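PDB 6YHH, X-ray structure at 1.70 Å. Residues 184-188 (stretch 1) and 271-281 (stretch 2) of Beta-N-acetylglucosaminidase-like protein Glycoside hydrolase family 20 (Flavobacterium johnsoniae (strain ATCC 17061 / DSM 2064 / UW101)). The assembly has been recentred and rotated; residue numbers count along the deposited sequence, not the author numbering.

Stretch 1 (184-188) DDQGW
Stretch 2 271-281: YRIERNAGIFS

Stretch 1 makes a type I beta turn from Asp184 to Gly187, closed by Gly187 N to Asp184 O (3.3 Å) and Asp184 N to Gly187 O (3.1 Å). Stretch 2 runs past it as irregular, mostly extended chain; the CA atoms of Gln186 and Glu274 approach to 4.6 Å, and 299 Å² is buried in all.

Asp184 (chi1 t) stays out of the contact. Asp185 (phi/psi -62/-27, chi1 m) presents its carbonyl to stretch 2: Glu274 N donates to Asp185 O at 3.0 Å and 163°, nearly linear. Its carboxylate is reached through water: Asp185 OD2 accepts from water 2 (2.8 Å), which in turn accepts from Phe280 N (2.9 Å). The same OD2 lies at the edge of the Phe280 ring, 3.7 Å from CD2, where the ring hydrogens carry partial positive charge.

Gln186 (-94/2; chi1 m, chi2 p, chi3 5°) sends its amide along stretch 2, so that Gln186 NE2 donates to Asn276 O at 3.0 Å and 166°, and also to water 1 (3.1 Å). Its backbone adds a CA-H...O contact, Gln186 CA to Glu274 O at 3.4 Å, while Gln186 O packs 3.4 Å from Ile273 CG2.

Gly187, at 152/148, adopts angles that call for glycine. Trp188 (chi1 t) continues the strand, out of reach.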

# COMPACT_ATOMS: atom_id res chain seq x y z
N ASP A 184 -24.04 -5.82 1.85
CA ASP A 184 -24.67 -6.35 0.68
C ASP A 184 -24.76 -7.86 0.90
O ASP A 184 -24.55 -8.37 2.06
CB ASP A 184 -23.91 -5.94 -0.60
CG ASP A 184 -24.80 -5.81 -1.79
OD1 ASP A 184 -25.30 -6.88 -2.25
OD2 ASP A 184 -25.05 -4.71 -2.26
N ASP A 185 -25.11 -8.61 -0.14
CA ASP A 185 -25.31 -10.06 -0.00
C ASP A 185 -24.03 -10.81 0.45
O ASP A 185 -24.08 -11.88 1.04
CB ASP A 185 -25.76 -10.68 -1.34
CG ASP A 185 -27.14 -10.22 -1.78
OD1 ASP A 185 -28.13 -10.65 -1.12
OD2 ASP A 185 -27.15 -9.46 -2.80
N GLN A 186 -22.91 -10.21 0.11
CA GLN A 186 -21.59 -10.80 0.24
C GLN A 186 -20.89 -10.44 1.57
O GLN A 186 -19.71 -10.77 1.75
CB GLN A 186 -20.72 -10.36 -0.95
CG GLN A 186 -21.20 -10.89 -2.27
CD GLN A 186 -22.36 -10.13 -2.90
OE1 GLN A 186 -22.81 -9.10 -2.41
NE2 GLN A 186 -22.88 -10.67 -3.96
N GLY A 187 -21.59 -9.67 2.44
CA GLY A 187 -21.04 -9.37 3.74
C GLY A 187 -21.51 -8.07 4.33
O GLY A 187 -21.82 -7.16 3.63
N TRP A 188 -21.59 -8.09 5.67
CA TRP A 188 -21.90 -6.97 6.55
C TRP A 188 -20.63 -6.42 7.18
O TRP A 188 -19.86 -7.22 7.78
CB TRP A 188 -22.83 -7.48 7.70
CG TRP A 188 -23.10 -6.47 8.72
CD1 TRP A 188 -22.29 -6.13 9.73
CD2 TRP A 188 -24.27 -5.63 8.86
NE1 TRP A 188 -22.82 -5.12 10.45
CE2 TRP A 188 -24.04 -4.80 9.94
CE3 TRP A 188 -25.45 -5.50 8.14
CZ2 TRP A 188 -24.97 -3.82 10.34
CZ3 TRP A 188 -26.36 -4.57 8.52
CH2 TRP A 188 -26.11 -3.72 9.59
N TYR A 271 -30.09 -19.24 4.83
CA TYR A 271 -29.39 -18.14 4.11
C TYR A 271 -27.92 -18.30 4.35
O TYR A 271 -27.50 -18.86 5.36
CB TYR A 271 -29.87 -16.82 4.68
CG TYR A 271 -31.35 -16.57 4.42
CD1 TYR A 271 -31.79 -16.27 3.16
CD2 TYR A 271 -32.28 -16.68 5.43
CE1 TYR A 271 -33.15 -15.99 2.93
CE2 TYR A 271 -33.63 -16.45 5.20
CZ TYR A 271 -34.06 -16.13 3.94
OH TYR A 271 -35.40 -15.88 3.68
N ARG A 272 -27.09 -17.78 3.47
CA ARG A 272 -25.66 -17.85 3.70
C ARG A 272 -25.03 -16.54 3.09
O ARG A 272 -25.68 -15.83 2.33
CB ARG A 272 -25.08 -19.08 2.96
CG ARG A 272 -25.18 -18.83 1.45
CD ARG A 272 -25.25 -19.99 0.45
NE ARG A 272 -25.24 -19.47 -0.95
N ILE A 273 -23.79 -16.24 3.49
CA ILE A 273 -23.06 -15.13 2.87
C ILE A 273 -22.83 -15.53 1.38
O ILE A 273 -22.32 -16.61 1.04
CB ILE A 273 -21.70 -14.87 3.54
CG1 ILE A 273 -21.79 -14.53 5.03
CG2 ILE A 273 -20.93 -13.79 2.82
CD1 ILE A 273 -20.48 -14.54 5.72
N GLU A 274 -23.27 -14.71 0.48
CA GLU A 274 -23.17 -15.01 -0.91
C GLU A 274 -21.71 -14.87 -1.42
O GLU A 274 -21.05 -13.92 -1.10
CB GLU A 274 -24.08 -14.10 -1.68
CG GLU A 274 -24.12 -14.34 -3.13
CD GLU A 274 -24.58 -15.77 -3.45
OE1 GLU A 274 -25.49 -16.37 -2.84
OE2 GLU A 274 -23.86 -16.31 -4.25
N ARG A 275 -21.26 -15.86 -2.21
CA ARG A 275 -19.87 -15.90 -2.70
C ARG A 275 -19.79 -15.46 -4.17
O ARG A 275 -18.65 -15.22 -4.67
CB ARG A 275 -19.26 -17.29 -2.55
CG ARG A 275 -19.29 -17.82 -1.11
CD ARG A 275 -18.67 -16.83 -0.16
NE ARG A 275 -18.60 -17.37 1.18
CZ ARG A 275 -18.13 -16.65 2.19
NH1 ARG A 275 -17.74 -15.45 2.00
NH2 ARG A 275 -18.16 -17.16 3.44
N ASN A 276 -20.90 -15.47 -4.86
CA ASN A 276 -20.96 -15.11 -6.30
C ASN A 276 -21.49 -13.69 -6.44
O ASN A 276 -21.94 -13.07 -5.49
CB ASN A 276 -21.95 -16.04 -7.03
CG ASN A 276 -21.39 -17.43 -7.17
OD1 ASN A 276 -20.22 -17.64 -7.16
ND2 ASN A 276 -22.24 -18.37 -7.34
N ALA A 277 -21.42 -13.15 -7.65
CA ALA A 277 -22.04 -11.92 -8.00
C ALA A 277 -23.43 -12.15 -8.54
O ALA A 277 -23.73 -13.25 -9.08
CB ALA A 277 -21.21 -11.24 -9.08
N GLY A 278 -24.25 -11.10 -8.49
CA GLY A 278 -25.59 -11.21 -9.09
C GLY A 278 -26.68 -10.56 -8.24
O GLY A 278 -26.40 -9.72 -7.43
N ILE A 279 -27.90 -10.84 -8.64
CA ILE A 279 -29.10 -10.36 -7.98
C ILE A 279 -29.69 -11.55 -7.30
O ILE A 279 -29.99 -12.58 -7.98
CB ILE A 279 -30.12 -9.76 -8.97
CG1 ILE A 279 -29.49 -8.62 -9.74
CG2 ILE A 279 -31.31 -9.27 -8.15
CD1 ILE A 279 -30.32 -8.06 -10.90
N PHE A 280 -29.92 -11.48 -6.00
CA PHE A 280 -30.33 -12.62 -5.21
C PHE A 280 -31.70 -12.41 -4.60
O PHE A 280 -32.19 -11.25 -4.44
CB PHE A 280 -29.25 -12.97 -4.17
CG PHE A 280 -27.91 -13.32 -4.84
CD1 PHE A 280 -27.68 -14.58 -5.37
CD2 PHE A 280 -26.98 -12.35 -5.05
CE1 PHE A 280 -26.51 -14.84 -6.11
CE2 PHE A 280 -25.80 -12.61 -5.73
CZ PHE A 280 -25.56 -13.86 -6.25
N SER A 281 -32.34 -13.53 -4.22
CA SER A 281 -33.67 -13.48 -3.65
C SER A 281 -33.86 -13.10 -2.15
O SER A 281 -34.95 -12.67 -1.80
CB SER A 281 -34.37 -14.79 -3.93
OG SER A 281 -33.79 -15.81 -3.23
O HOH W 1 -25.37 -9.03 -4.80
O HOH W 2 -29.05 -9.02 -4.79